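Local coordinates for 3-oxoacyl-[acyl-carrier-protein] reductase (Sinorhizobium meliloti, PDB 3U9L) that probably reduces 3-oxoacyl groups on acyl-carrier protein with NADPH, as a member of the short-chain dehydrogenase/reductase family, at residues Ala158-Phe161 and Ala162-Ala166; Phe111-Leu114 and Tyr115-Val119. One frame throughout, in Å; residues are numbered along the deposited sequence.

Contact 1: Ala158-Phe161 and Ala162-Ala166; sequences APYF and AAKAA
With chi1 at 174°, Tyr160 swings its ring away from the backbone N and along the helix toward the next turn, where Lys164 waits with CG set opposite its own carbonyl carbon (chi1 -64°). The two side chains cross obliquely, and what touches is aliphatic on aromatic: Lys164 CG sits over one face of the phenol, 3.8 Å from the centroid of the Tyr160 ring and shifted toward the rim, a CH-pi contact. It comes closest to the CE1-CZ side of the ring, Lys164 CG lying 3.6 Å from Tyr160 CZ, and the next carbon follows, Lys164 CD lying 3.7 Å from Tyr160 CE1. Tyr160 and Lys164, four residues apart, form the Tyr-x-x-x-Lys signature of the short-chain dehydrogenases, whose tyrosine and lysine serve catalysis in relatives and probably here. Bends at chi2 and chi3 curl the lysine chain, and its NZ is held by the carbonyl of Ile144 at the end of the neighbouring strand. Underneath, the spacing is set by the helix itself: Lys164 N donates to Tyr160 O at 2.9 Å, and the same carbonyl oxygen has Lys164 CG 3.4 Å away. Ala162 N to Ala158 O at 2.8 Å and Ala165 N to Phe161 O at 2.9 Å continue the same helical ladder on its two sides, while Ala165 meets Ala165 of the second subunit.

Contact 2: Phe111-Leu114 and Tyr115-Val119; sequences FAEL and YDINV
Helix 108-136 of the Rossmann-type fold widens into a pi-type turn at residues 116-119, and just there Asn118 reaches back to Leu114. The carbonyl oxygen of Leu114 is gripped twice by this one residue: Asn118 N donates to Leu114 O at 2.9 Å, nearly in line with the C=O bond, and Asn118 ND2 comes to Leu114 O at 3.3 Å from above the carbonyl plane, in a less direct bond. The amide can fold over the carbonyl because CG stands beside the backbone N of Asn118 (chi1 -75°). The side chains of Leu114 and Asn118 run alongside each other in the same direction, with Leu114 CD1 3.7 Å from Asn118 ND2. In many short-chain dehydrogenases an asparagine at such a break in this helix belongs to the active site, and Asn118 is probably its counterpart; its ND2 also bonds to the carbonyl of His97, tying the turn to the loop after strand 90-93. A leucine here would probably leave the His97 carbonyl without this donor and Leu114 O with its backbone bond alone, so that the widened turn is less firmly tied to the loop. One residue earlier, Ile117 N bonds to Glu113 O at 3.0 Å, and Ile117 CG1 packs 3.3 Å from Glu113 O. Val119 CB lies over the centre of the Tyr115 ring, 3.8 Å above its plane, and that ring also stacks with Tyr115 of the second subunit. Asp116 OD1 leads away from the 111-114 turn to a salt bridge with Arg124.

Contact 1 lies on helix 158-179 and contact 2 on helix 108-136, neighbours that pack against each other and both meet the second subunit, the helix pair that commonly forms the dimer interface in this family. Alanines let them come close: Ala163 CB is 3.7 Å from Asn118 CB, and Ala166 CB is 3.6 Å from Tyr115 CE1. Further along, Pro159 CA lies 3.7 Å from Phe111 CE2. Contact 1 is the more buried, and its characteristic touch is an aliphatic chain on an aromatic face. Contact 2 is partly buried, with Glu113 exposed, and relies on a side-chain amide bonded to backbone. Tyr160 also touches Asn118, joining the two probable active-site elements.

Contact 1: Ala158-Phe161 and Ala162-Ala166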
ATOM      1  N   ALA A 158      11.353  -0.597  -1.972  1.00 18.44           N
ATOM      2  CA  ALA A 158      10.020  -1.241  -2.075  1.00 17.33           C
ATOM      3  C   ALA A 158       9.280  -1.449  -0.763  1.00 18.07           C
ATOM      4  O   ALA A 158       8.133  -1.081  -0.662  1.00 17.67           O
ATOM      5  CB  ALA A 158      10.020  -2.511  -2.929  1.00 17.18           C
ATOM      6  N   PRO A 159       9.928  -2.024   0.267  1.00 19.55           N
ATOM      7  CA  PRO A 159       9.118  -2.243   1.481  1.00 18.79           C
ATOM      8  C   PRO A 159       8.592  -0.943   2.110  1.00 19.06           C
ATOM      9  O   PRO A 159       7.562  -0.940   2.785  1.00 18.99           O
ATOM     10  CB  PRO A 159      10.113  -2.878   2.467  1.00 18.91           C
ATOM     11  CG  PRO A 159      11.310  -3.319   1.629  1.00 19.98           C
ATOM     12  CD  PRO A 159      11.361  -2.312   0.495  1.00 20.34           C
ATOM     13  N   TYR A 160       9.336   0.137   1.940  1.00 17.44           N
ATOM     14  CA  TYR A 160       8.961   1.441   2.422  1.00 19.11           C
ATOM     15  C   TYR A 160       7.839   2.077   1.579  1.00 18.64           C
ATOM     16  O   TYR A 160       6.820   2.482   2.116  1.00 18.15           O
ATOM     17  CB  TYR A 160      10.186   2.371   2.469  1.00 20.45           C
ATOM     18  CG  TYR A 160       9.819   3.780   2.821  1.00 22.86           C
ATOM     19  CD1 TYR A 160       9.254   4.090   4.071  1.00 24.89           C
ATOM     20  CD2 TYR A 160       9.978   4.801   1.906  1.00 22.72           C
ATOM     21  CE1 TYR A 160       8.885   5.377   4.397  1.00 25.23           C
ATOM     22  CE2 TYR A 160       9.638   6.087   2.218  1.00 25.74           C
ATOM     23  CZ  TYR A 160       9.078   6.378   3.463  1.00 27.63           C
ATOM     24  OH  TYR A 160       8.721   7.689   3.744  1.00 27.73           O
ATOM     25  N   PHE A 161       8.059   2.203   0.284  1.00 17.91           N
ATOM     26  CA  PHE A 161       7.069   2.735  -0.641  1.00 17.35           C
ATOM     27  C   PHE A 161       5.761   1.924  -0.586  1.00 18.43           C
ATOM     28  O   PHE A 161       4.722   2.502  -0.696  1.00 16.48           O
ATOM     29  CB  PHE A 161       7.612   2.745  -2.081  1.00 18.10           C
ATOM     30  CG  PHE A 161       8.689   3.828  -2.346  1.00 20.15           C
ATOM     31  CD1 PHE A 161       8.933   4.814  -1.425  1.00 19.70           C
ATOM     32  CD2 PHE A 161       9.387   3.849  -3.557  1.00 20.34           C
ATOM     33  CE1 PHE A 161       9.888   5.819  -1.672  1.00 22.14           C
ATOM     34  CE2 PHE A 161      10.347   4.849  -3.820  1.00 21.26           C
ATOM     35  CZ  PHE A 161      10.575   5.835  -2.880  1.00 19.78           C
ATOM     36  N   ALA A 162       5.835   0.586  -0.487  1.00 17.09           N
ATOM     37  CA  ALA A 162       4.635  -0.231  -0.287  1.00 16.07           C
ATOM     38  C   ALA A 162       3.855   0.230   0.956  1.00 16.10           C
ATOM     39  O   ALA A 162       2.628   0.419   0.934  1.00 16.27           O
ATOM     40  CB  ALA A 162       5.042  -1.687  -0.100  1.00 16.00           C
ATOM     41  N   ALA A 163       4.546   0.322   2.080  1.00 16.31           N
ATOM     42  CA  ALA A 163       3.884   0.695   3.318  1.00 15.94           C
ATOM     43  C   ALA A 163       3.280   2.084   3.199  1.00 17.72           C
ATOM     44  O   ALA A 163       2.179   2.314   3.666  1.00 17.99           O
ATOM     45  CB  ALA A 163       4.812   0.604   4.481  1.00 16.81           C
ATOM     46  N   LYS A 164       3.979   3.033   2.585  1.00 17.74           N
ATOM     47  CA  LYS A 164       3.434   4.390   2.466  1.00 18.22           C
ATOM     48  C   LYS A 164       2.226   4.417   1.530  1.00 18.61           C
ATOM     49  O   LYS A 164       1.328   5.221   1.739  1.00 18.55           O
ATOM     50  CB  LYS A 164       4.466   5.380   1.899  1.00 18.94           C
ATOM     51  CG  LYS A 164       5.685   5.584   2.782  1.00 20.68           C
ATOM     52  CD  LYS A 164       5.292   5.985   4.189  1.00 23.01           C
ATOM     53  CE  LYS A 164       4.625   7.328   4.209  1.00 24.42           C
ATOM     54  NZ  LYS A 164       4.391   7.878   5.632  1.00 27.98           N
ATOM     55  N   ALA A 165       2.264   3.620   0.461  1.00 15.90           N
ATOM     56  CA  ALA A 165       1.163   3.528  -0.468  1.00 18.46           C
ATOM     57  C   ALA A 165      -0.100   2.994   0.240  1.00 16.96           C
ATOM     58  O   ALA A 165      -1.230   3.463  -0.003  1.00 17.27           O
ATOM     59  CB  ALA A 165       1.538   2.589  -1.625  1.00 16.68           C
ATOM     60  N   ALA A 166       0.094   2.013   1.109  1.00 16.35           N
ATOM     61  CA  ALA A 166      -1.027   1.440   1.884  1.00 17.41           C
ATOM     62  C   ALA A 166      -1.496   2.516   2.832  1.00 17.32           C
ATOM     63  O   ALA A 166      -2.703   2.689   3.003  1.00 17.92           O
ATOM     64  CB  ALA A 166      -0.585   0.211   2.661  1.00 16.41           C
TER

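Contact 2: Phe111-Leu114 and Tyr115-Val119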
ATOM      1  N   PHE A 111       9.378  -6.734   5.295  1.00 19.12           N
ATOM      2  CA  PHE A 111       8.246  -6.002   4.726  1.00 19.69           C
ATOM      3  C   PHE A 111       7.173  -5.847   5.804  1.00 19.55           C
ATOM      4  O   PHE A 111       6.566  -4.788   5.949  1.00 19.00           O
ATOM      5  CB  PHE A 111       7.639  -6.796   3.590  1.00 19.68           C
ATOM      6  CG  PHE A 111       8.269  -6.557   2.264  1.00 18.64           C
ATOM      7  CD1 PHE A 111       9.472  -7.148   1.942  1.00 19.26           C
ATOM      8  CD2 PHE A 111       7.637  -5.772   1.325  1.00 18.13           C
ATOM      9  CE1 PHE A 111      10.069  -6.952   0.693  1.00 17.51           C
ATOM     10  CE2 PHE A 111       8.213  -5.576   0.052  1.00 19.59           C
ATOM     11  CZ  PHE A 111       9.427  -6.173  -0.268  1.00 17.09           C
ATOM     12  N   ALA A 112       6.929  -6.904   6.561  1.00 20.19           N
ATOM     13  CA  ALA A 112       5.977  -6.883   7.671  1.00 19.86           C
ATOM     14  C   ALA A 112       6.315  -5.839   8.725  1.00 21.16           C
ATOM     15  O   ALA A 112       5.473  -5.132   9.165  1.00 20.17           O
ATOM     16  CB  ALA A 112       5.867  -8.198   8.298  1.00 19.54           C
ATOM     17  N   GLU A 113       7.578  -5.757   9.069  1.00 20.49           N
ATOM     18  CA  GLU A 113       8.032  -4.824  10.077  1.00 21.74           C
ATOM     19  C   GLU A 113       7.811  -3.389   9.628  1.00 19.35           C
ATOM     20  O   GLU A 113       7.445  -2.547  10.377  1.00 19.75           O
ATOM     21  CB  GLU A 113       9.491  -5.058  10.442  1.00 23.33           C
ATOM     22  CG  GLU A 113      10.021  -4.013  11.330  1.00 24.93           C
ATOM     23  CD  GLU A 113      11.503  -4.108  11.628  1.00 30.35           C
ATOM     24  OE1 GLU A 113      12.221  -4.850  10.963  1.00 32.56           O
ATOM     25  OE2 GLU A 113      11.941  -3.402  12.532  1.00 33.22           O
ATOM     26  N   LEU A 114       8.048  -3.162   8.369  1.00 19.05           N
ATOM     27  CA  LEU A 114       7.858  -1.874   7.762  1.00 19.92           C
ATOM     28  C   LEU A 114       6.372  -1.470   7.819  1.00 19.41           C
ATOM     29  O   LEU A 114       6.068  -0.448   8.310  1.00 19.07           O
ATOM     30  CB  LEU A 114       8.521  -1.810   6.408  1.00 21.12           C
ATOM     31  CG  LEU A 114       9.986  -1.387   6.328  1.00 23.95           C
ATOM     32  CD1 LEU A 114      10.137   0.062   6.480  1.00 24.22           C
ATOM     33  CD2 LEU A 114      10.914  -2.120   7.202  1.00 22.12           C
ATOM     34  N   TYR A 115       5.500  -2.346   7.354  1.00 18.73           N
ATOM     35  CA  TYR A 115       4.087  -2.207   7.516  1.00 18.66           C
ATOM     36  C   TYR A 115       3.697  -1.884   8.974  1.00 19.69           C
ATOM     37  O   TYR A 115       2.918  -1.021   9.206  1.00 19.45           O
ATOM     38  CB  TYR A 115       3.345  -3.433   7.037  1.00 17.91           C
ATOM     39  CG  TYR A 115       1.947  -3.177   6.594  1.00 19.64           C
ATOM     40  CD1 TYR A 115       1.694  -2.435   5.477  1.00 18.67           C
ATOM     41  CD2 TYR A 115       0.875  -3.701   7.267  1.00 18.86           C
ATOM     42  CE1 TYR A 115       0.458  -2.214   5.058  1.00 20.43           C
ATOM     43  CE2 TYR A 115      -0.376  -3.482   6.850  1.00 18.61           C
ATOM     44  CZ  TYR A 115      -0.582  -2.746   5.744  1.00 20.32           C
ATOM     45  OH  TYR A 115      -1.800  -2.495   5.311  1.00 20.98           O
ATOM     46  N   ASP A 116       4.259  -2.610   9.921  1.00 18.55           N
ATOM     47  CA  ASP A 116       4.015  -2.364  11.322  1.00 20.09           C
ATOM     48  C   ASP A 116       4.324  -0.904  11.637  1.00 19.79           C
ATOM     49  O   ASP A 116       3.513  -0.175  12.086  1.00 19.77           O
ATOM     50  CB  ASP A 116       4.828  -3.299  12.223  1.00 21.76           C
ATOM     51  CG  ASP A 116       4.396  -3.245  13.701  1.00 24.63           C
ATOM     52  OD1 ASP A 116       3.307  -2.873  14.027  1.00 24.97           O
ATOM     53  OD2 ASP A 116       5.159  -3.632  14.540  1.00 26.32           O
ATOM     54  N   ILE A 117       5.528  -0.511  11.342  1.00 20.37           N
ATOM     55  CA  ILE A 117       5.964   0.872  11.648  1.00 20.41           C
ATOM     56  C   ILE A 117       5.191   1.989  10.922  1.00 20.61           C
ATOM     57  O   ILE A 117       4.898   3.057  11.489  1.00 20.40           O
ATOM     58  CB  ILE A 117       7.474   1.081  11.345  1.00 23.12           C
ATOM     59  CG1 ILE A 117       8.332   0.109  12.163  1.00 24.33           C
ATOM     60  CG2 ILE A 117       7.886   2.532  11.700  1.00 26.31           C
ATOM     61  CD1 ILE A 117       9.894   0.188  11.848  1.00 28.75           C
ATOM     62  N   ASN A 118       4.890   1.775   9.660  1.00 18.90           N
ATOM     63  CA  ASN A 118       4.350   2.873   8.864  1.00 20.36           C
ATOM     64  C   ASN A 118       2.814   2.845   8.756  1.00 20.08           C
ATOM     65  O   ASN A 118       2.192   3.874   8.493  1.00 20.11           O
ATOM     66  CB  ASN A 118       4.962   2.843   7.473  1.00 18.39           C
ATOM     67  CG  ASN A 118       6.432   3.343   7.459  1.00 21.94           C
ATOM     68  OD1 ASN A 118       6.682   4.532   7.524  1.00 21.27           O
ATOM     69  ND2 ASN A 118       7.385   2.412   7.321  1.00 20.12           N
ATOM     70  N   VAL A 119       2.214   1.683   8.998  1.00 18.69           N
ATOM     71  CA  VAL A 119       0.759   1.545   8.886  1.00 18.21           C
ATOM     72  C   VAL A 119       0.041   1.068  10.162  1.00 18.75           C
ATOM     73  O   VAL A 119      -0.906   1.702  10.639  1.00 18.33           O
ATOM     74  CB  VAL A 119       0.385   0.587   7.683  1.00 18.76           C
ATOM     75  CG1 VAL A 119      -1.133   0.396   7.619  1.00 18.97           C
ATOM     76  CG2 VAL A 119       0.870   1.181   6.339  1.00 18.44           C
TER